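Local coordinates for histone-lysine N-methyltransferase, H3 lysine-9 specific SUVH4 (Arabidopsis thaliana, PDB 4QEO), which catalyses the histone H3K9 methylation that marks chromatin for transcriptional repression, and binds methylated DNA through its SRA domain, at residues A[80-93]-A[102-114]. Residues are numbered along the deposited sequence; the frame is centred on the assembly and turned at random.
With nucleotides of chain B.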
# COMPACT_ATOMS: atom_id res chain seq x y z
N PHE A 80 -2.08 15.71 6.60
CA PHE A 80 -1.35 16.36 5.49
C PHE A 80 -2.21 17.43 4.79
O PHE A 80 -1.73 18.51 4.43
CB PHE A 80 -0.91 15.28 4.49
CG PHE A 80 -0.19 15.80 3.27
CD1 PHE A 80 -0.89 16.18 2.14
CD2 PHE A 80 1.21 15.88 3.25
CE1 PHE A 80 -0.22 16.65 1.00
CE2 PHE A 80 1.89 16.35 2.12
CZ PHE A 80 1.18 16.74 1.00
N HIS A 81 -3.48 17.10 4.57
CA HIS A 81 -4.45 18.03 4.00
C HIS A 81 -5.80 17.71 4.64
O HIS A 81 -6.33 16.61 4.46
CB HIS A 81 -4.49 17.90 2.47
CG HIS A 81 -5.19 19.02 1.77
ND1 HIS A 81 -4.50 20.08 1.19
CD2 HIS A 81 -6.50 19.25 1.53
CE1 HIS A 81 -5.37 20.91 0.63
NE2 HIS A 81 -6.59 20.43 0.82
N ASN A 82 -6.34 18.67 5.38
CA ASN A 82 -7.40 18.38 6.34
C ASN A 82 -8.85 18.54 5.89
O ASN A 82 -9.77 18.40 6.68
CB ASN A 82 -7.16 19.17 7.63
CG ASN A 82 -5.90 18.71 8.34
OD1 ASN A 82 -5.92 17.72 9.09
ND2 ASN A 82 -4.79 19.41 8.10
N HIS A 83 -9.05 18.82 4.61
CA HIS A 83 -10.39 18.83 4.03
C HIS A 83 -10.40 17.74 2.99
O HIS A 83 -9.39 17.54 2.30
CB HIS A 83 -10.67 20.16 3.33
CG HIS A 83 -10.65 21.34 4.24
ND1 HIS A 83 -9.84 22.43 4.02
CD2 HIS A 83 -11.36 21.61 5.36
CE1 HIS A 83 -10.04 23.32 4.97
NE2 HIS A 83 -10.95 22.85 5.80
N TRP A 84 -11.52 17.03 2.86
CA TRP A 84 -11.59 15.94 1.88
C TRP A 84 -11.96 16.49 0.52
O TRP A 84 -11.75 15.83 -0.50
CB TRP A 84 -12.57 14.82 2.32
CG TRP A 84 -14.00 15.27 2.57
CD1 TRP A 84 -14.54 15.68 3.76
CD2 TRP A 84 -15.08 15.32 1.61
NE1 TRP A 84 -15.86 16.01 3.59
CE2 TRP A 84 -16.22 15.79 2.29
CE3 TRP A 84 -15.17 15.03 0.24
CZ2 TRP A 84 -17.46 15.96 1.66
CZ3 TRP A 84 -16.40 15.20 -0.39
CH2 TRP A 84 -17.52 15.68 0.32
N LEU A 85 -12.48 17.71 0.50
CA LEU A 85 -12.90 18.36 -0.73
C LEU A 85 -12.04 19.59 -1.10
O LEU A 85 -11.46 19.63 -2.19
CB LEU A 85 -14.36 18.77 -0.58
CG LEU A 85 -15.24 19.08 -1.78
CD1 LEU A 85 -15.03 18.06 -2.86
CD2 LEU A 85 -16.72 19.07 -1.31
N ASN A 86 -11.97 20.57 -0.21
CA ASN A 86 -11.26 21.83 -0.47
C ASN A 86 -9.87 21.69 -1.06
O ASN A 86 -9.05 20.93 -0.55
CB ASN A 86 -11.12 22.66 0.80
CG ASN A 86 -12.44 23.06 1.37
OD1 ASN A 86 -13.41 22.32 1.28
ND2 ASN A 86 -12.50 24.27 1.93
N GLY A 87 -9.60 22.47 -2.12
CA GLY A 87 -8.29 22.48 -2.75
C GLY A 87 -7.24 23.14 -1.87
O GLY A 87 -6.06 22.79 -1.91
N ILE A 88 -7.68 24.10 -1.06
CA ILE A 88 -6.74 24.88 -0.26
C ILE A 88 -6.93 24.64 1.23
O ILE A 88 -8.00 24.91 1.78
CB ILE A 88 -6.90 26.40 -0.53
CG1 ILE A 88 -6.75 26.70 -2.03
CG2 ILE A 88 -5.86 27.17 0.30
CD1 ILE A 88 -7.14 28.15 -2.43
N ASP A 89 -5.88 24.16 1.87
CA ASP A 89 -5.86 23.98 3.32
C ASP A 89 -5.01 25.09 3.95
O ASP A 89 -3.88 25.36 3.51
CB ASP A 89 -5.27 22.60 3.65
CG ASP A 89 -5.79 22.06 4.96
OD1 ASP A 89 -6.92 22.46 5.34
OD2 ASP A 89 -5.09 21.25 5.60
N TYR A 90 -5.56 25.75 4.97
CA TYR A 90 -4.86 26.88 5.57
C TYR A 90 -5.04 27.00 7.08
O TYR A 90 -5.99 26.48 7.65
CB TYR A 90 -5.26 28.19 4.90
CG TYR A 90 -6.73 28.58 5.03
CD1 TYR A 90 -7.16 29.38 6.07
CD2 TYR A 90 -7.68 28.16 4.09
CE1 TYR A 90 -8.47 29.77 6.19
CE2 TYR A 90 -9.02 28.55 4.19
CZ TYR A 90 -9.40 29.35 5.25
OH TYR A 90 -10.69 29.76 5.40
N MET A 91 -4.09 27.67 7.72
CA MET A 91 -4.19 28.02 9.12
C MET A 91 -5.16 29.16 9.22
O MET A 91 -4.94 30.21 8.60
CB MET A 91 -2.83 28.47 9.67
CG MET A 91 -1.79 27.37 9.77
SD MET A 91 -0.22 28.11 10.26
CE MET A 91 0.67 26.61 10.65
N SER A 92 -6.22 28.96 10.00
CA SER A 92 -7.22 29.99 10.26
C SER A 92 -6.71 30.95 11.33
O SER A 92 -5.60 30.78 11.84
CB SER A 92 -8.50 29.34 10.77
OG SER A 92 -8.29 28.81 12.07
N MET A 93 -7.54 31.92 11.70
CA MET A 93 -7.16 32.90 12.73
C MET A 93 -6.88 32.26 14.10
O MET A 93 -6.31 32.91 14.97
CB MET A 93 -8.24 33.99 12.90
CG MET A 93 -8.64 34.70 11.63
SD MET A 93 -7.24 35.42 10.75
CE MET A 93 -6.64 36.64 11.94
N TYR A 102 3.55 36.56 11.62
CA TYR A 102 2.85 36.48 10.34
C TYR A 102 1.41 37.03 10.43
O TYR A 102 0.82 37.09 11.50
CB TYR A 102 2.82 35.02 9.87
CG TYR A 102 4.20 34.38 9.75
CD1 TYR A 102 4.93 34.46 8.57
CD2 TYR A 102 4.76 33.68 10.81
CE1 TYR A 102 6.19 33.85 8.45
CE2 TYR A 102 6.01 33.08 10.71
CZ TYR A 102 6.72 33.17 9.53
OH TYR A 102 7.96 32.57 9.44
N LYS A 103 0.86 37.43 9.28
CA LYS A 103 -0.55 37.76 9.21
C LYS A 103 -1.31 36.50 8.80
O LYS A 103 -0.96 35.86 7.82
CB LYS A 103 -0.79 38.86 8.17
CG LYS A 103 -2.24 39.27 8.02
CD LYS A 103 -2.47 40.70 8.51
CE LYS A 103 -3.84 41.24 8.08
NZ LYS A 103 -3.73 42.51 7.28
N LEU A 104 -2.33 36.13 9.57
CA LEU A 104 -3.15 34.96 9.26
C LEU A 104 -4.38 35.42 8.48
O LEU A 104 -4.76 36.58 8.55
CB LEU A 104 -3.59 34.25 10.55
CG LEU A 104 -2.62 33.25 11.20
CD1 LEU A 104 -2.54 31.97 10.38
CD2 LEU A 104 -1.23 33.85 11.37
N PRO A 105 -5.03 34.51 7.73
CA PRO A 105 -4.76 33.08 7.52
C PRO A 105 -3.55 32.84 6.63
O PRO A 105 -3.16 33.75 5.88
CB PRO A 105 -6.02 32.60 6.79
CG PRO A 105 -6.51 33.84 6.06
CD PRO A 105 -6.23 34.96 7.00
N LEU A 106 -2.97 31.65 6.73
CA LEU A 106 -1.83 31.30 5.88
C LEU A 106 -2.06 29.95 5.26
O LEU A 106 -2.36 29.01 5.97
CB LEU A 106 -0.55 31.18 6.71
CG LEU A 106 0.34 32.37 7.00
CD1 LEU A 106 1.47 31.88 7.89
CD2 LEU A 106 0.87 33.00 5.70
N ALA A 107 -1.88 29.82 3.96
CA ALA A 107 -2.06 28.51 3.33
C ALA A 107 -0.86 27.61 3.62
O ALA A 107 0.27 28.11 3.78
CB ALA A 107 -2.25 28.69 1.82
N VAL A 108 -1.10 26.30 3.72
CA VAL A 108 -0.01 25.34 3.93
C VAL A 108 0.03 24.23 2.89
O VAL A 108 1.07 23.64 2.68
CB VAL A 108 -0.01 24.71 5.34
CG1 VAL A 108 0.13 25.81 6.41
CG2 VAL A 108 -1.26 23.84 5.58
N SER A 109 -1.10 23.97 2.22
CA SER A 109 -1.21 22.82 1.31
C SER A 109 -2.31 23.06 0.28
O SER A 109 -3.44 23.46 0.63
CB SER A 109 -1.49 21.53 2.11
OG SER A 109 -1.69 20.41 1.25
N ILE A 110 -1.99 22.83 -0.99
CA ILE A 110 -3.02 22.90 -2.03
C ILE A 110 -3.06 21.61 -2.84
O ILE A 110 -2.08 20.89 -2.91
CB ILE A 110 -2.83 24.10 -3.00
CG1 ILE A 110 -1.53 23.94 -3.80
CG2 ILE A 110 -2.82 25.41 -2.21
CD1 ILE A 110 -1.37 24.93 -4.94
N VAL A 111 -4.20 21.35 -3.46
CA VAL A 111 -4.32 20.18 -4.31
C VAL A 111 -4.73 20.61 -5.71
O VAL A 111 -5.71 21.34 -5.88
CB VAL A 111 -5.40 19.21 -3.76
CG1 VAL A 111 -5.57 18.02 -4.69
CG2 VAL A 111 -5.04 18.76 -2.33
N MET A 112 -3.99 20.16 -6.72
CA MET A 112 -4.34 20.45 -8.11
C MET A 112 -4.91 19.19 -8.74
O MET A 112 -4.20 18.19 -8.91
CB MET A 112 -3.10 20.89 -8.91
CG MET A 112 -2.19 21.89 -8.24
SD MET A 112 -0.58 22.07 -9.11
CE MET A 112 -1.13 22.16 -10.82
N SER A 113 -6.18 19.22 -9.10
CA SER A 113 -6.84 18.01 -9.58
C SER A 113 -7.50 18.27 -10.91
O SER A 113 -8.29 17.47 -11.38
CB SER A 113 -7.87 17.53 -8.56
OG SER A 113 -7.20 16.99 -7.44
N GLY A 114 -7.17 19.42 -11.50
CA GLY A 114 -7.64 19.75 -12.83
C GLY A 114 -9.13 20.07 -12.87
O GLY A 114 -9.78 19.88 -13.89
N1 5CM B 7 -9.29 22.20 -7.19
C2 5CM B 7 -8.52 22.34 -8.36
N3 5CM B 7 -7.94 23.49 -8.69
C4 5CM B 7 -8.06 24.55 -7.94
C5 5CM B 7 -8.86 24.43 -6.73
C5A 5CM B 7 -9.03 25.62 -5.87
C6 5CM B 7 -9.46 23.24 -6.42
O2 5CM B 7 -8.34 21.40 -9.08
N4 5CM B 7 -7.51 25.69 -8.25
C1' 5CM B 7 -9.96 20.95 -6.93
C2' 5CM B 7 -9.93 20.31 -5.55
C3' 5CM B 7 -11.22 19.53 -5.58
C4' 5CM B 7 -12.16 20.50 -6.26
O4' 5CM B 7 -11.33 21.21 -7.15
O3' 5CM B 7 -11.13 18.38 -6.41
C5' 5CM B 7 -12.96 21.42 -5.34
O5' 5CM B 7 -12.23 22.19 -4.42
P 5CM B 7 -12.71 23.57 -3.87
OP1 5CM B 7 -11.60 24.19 -3.23
OP2 5CM B 7 -13.45 24.25 -4.88
P DA B 8 -10.50 17.05 -6.00
OP1 DA B 8 -9.14 17.18 -5.60
OP2 DA B 8 -10.84 16.11 -7.01
O5' DA B 8 -11.20 16.62 -4.65
C5' DA B 8 -12.51 16.10 -4.66
C4' DA B 8 -12.58 14.84 -3.83
O4' DA B 8 -13.93 14.65 -3.39
C3' DA B 8 -12.24 13.58 -4.61
O3' DA B 8 -11.76 12.59 -3.71
C2' DA B 8 -13.56 13.26 -5.27
C1' DA B 8 -14.61 13.83 -4.32
N9 DA B 8 -15.67 14.64 -4.93
C8 DA B 8 -15.61 15.48 -6.01
N7 DA B 8 -16.73 16.10 -6.26
C5 DA B 8 -17.58 15.65 -5.26
C6 DA B 8 -18.93 15.93 -4.97
N6 DA B 8 -19.68 16.78 -5.67
N1 DA B 8 -19.48 15.32 -3.91
C2 DA B 8 -18.73 14.47 -3.20
N3 DA B 8 -17.46 14.13 -3.37
C4 DA B 8 -16.94 14.76 -4.43
P DT B 6 -16.11 28.05 -1.82
OP1 DT B 6 -14.95 28.86 -1.80
OP2 DT B 6 -17.06 28.25 -2.85
O5' DT B 6 -15.76 26.51 -1.84
C5' DT B 6 -14.68 26.02 -1.07
C4' DT B 6 -14.74 24.51 -1.03
O4' DT B 6 -15.90 24.11 -0.29
C3' DT B 6 -14.86 23.85 -2.40
O3' DT B 6 -13.68 23.13 -2.74
C2' DT B 6 -16.07 22.96 -2.28
C1' DT B 6 -16.27 22.86 -0.78
N1 DT B 6 -17.66 22.58 -0.38
C2 DT B 6 -17.87 21.79 0.72
O2 DT B 6 -16.97 21.35 1.41
N3 DT B 6 -19.19 21.54 1.01
C4 DT B 6 -20.29 21.99 0.30
O4 DT B 6 -21.41 21.68 0.67
C5 DT B 6 -19.99 22.81 -0.84
C7 DT B 6 -21.12 23.34 -1.67
C6 DT B 6 -18.71 23.06 -1.12
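H81 and S109 join across the two segments through a side-chain hydrogen bond, ND1 to OG at 2.8 Å, almost perfectly straight (178°). Followed outward from CB, which lies 4.0 Å from S109 OG, the H81 side chain swings its CG anti to the backbone N (chi1 -166°). CG and CD2 lie under V111 CG2, CG also facing S109 OG. ND1 meets the hydroxyl at the ring edge, while CE1 comes to 3.2 Å from S109 O. NE2, on the other side of CE1, donates to N86 O, so a bond at each nitrogen fixes the ring's rotation. V111 CG2 sits over the centre of one face, a CH-pi contact 13° off the normal, and D89 CB packs toward the rim of the other. With an alanine in place of H81, S109 OG and N86 O would probably each lose this partner, and a gap would be likely to open between V111 CG2 and D89 CB.

The backbones pair antiparallel. D89 N donates to S109 O, while D89 O takes V108 N at 2.9 Å and, weakly, S109 N, which with the one-residue register shift defines a classic beta bulge. Beyond it, M91 exchanges two backbone bonds with L106, and Y90 CD1 rests 3.5 Å from P105 CB, P105 being preceded by a cis peptide bond. At the other end G87 O accepts V111 N, while G87 N donates to OP1 of the methylcytosine nucleotide 5CM7 of chain B (2.9 Å). S113 N reaches O2 of that base. Strand 165-172 continues the sheet beyond 106-112, making this bulged pair part of the SRA domain's curved sheet, whose loops hold the methylated cytosine.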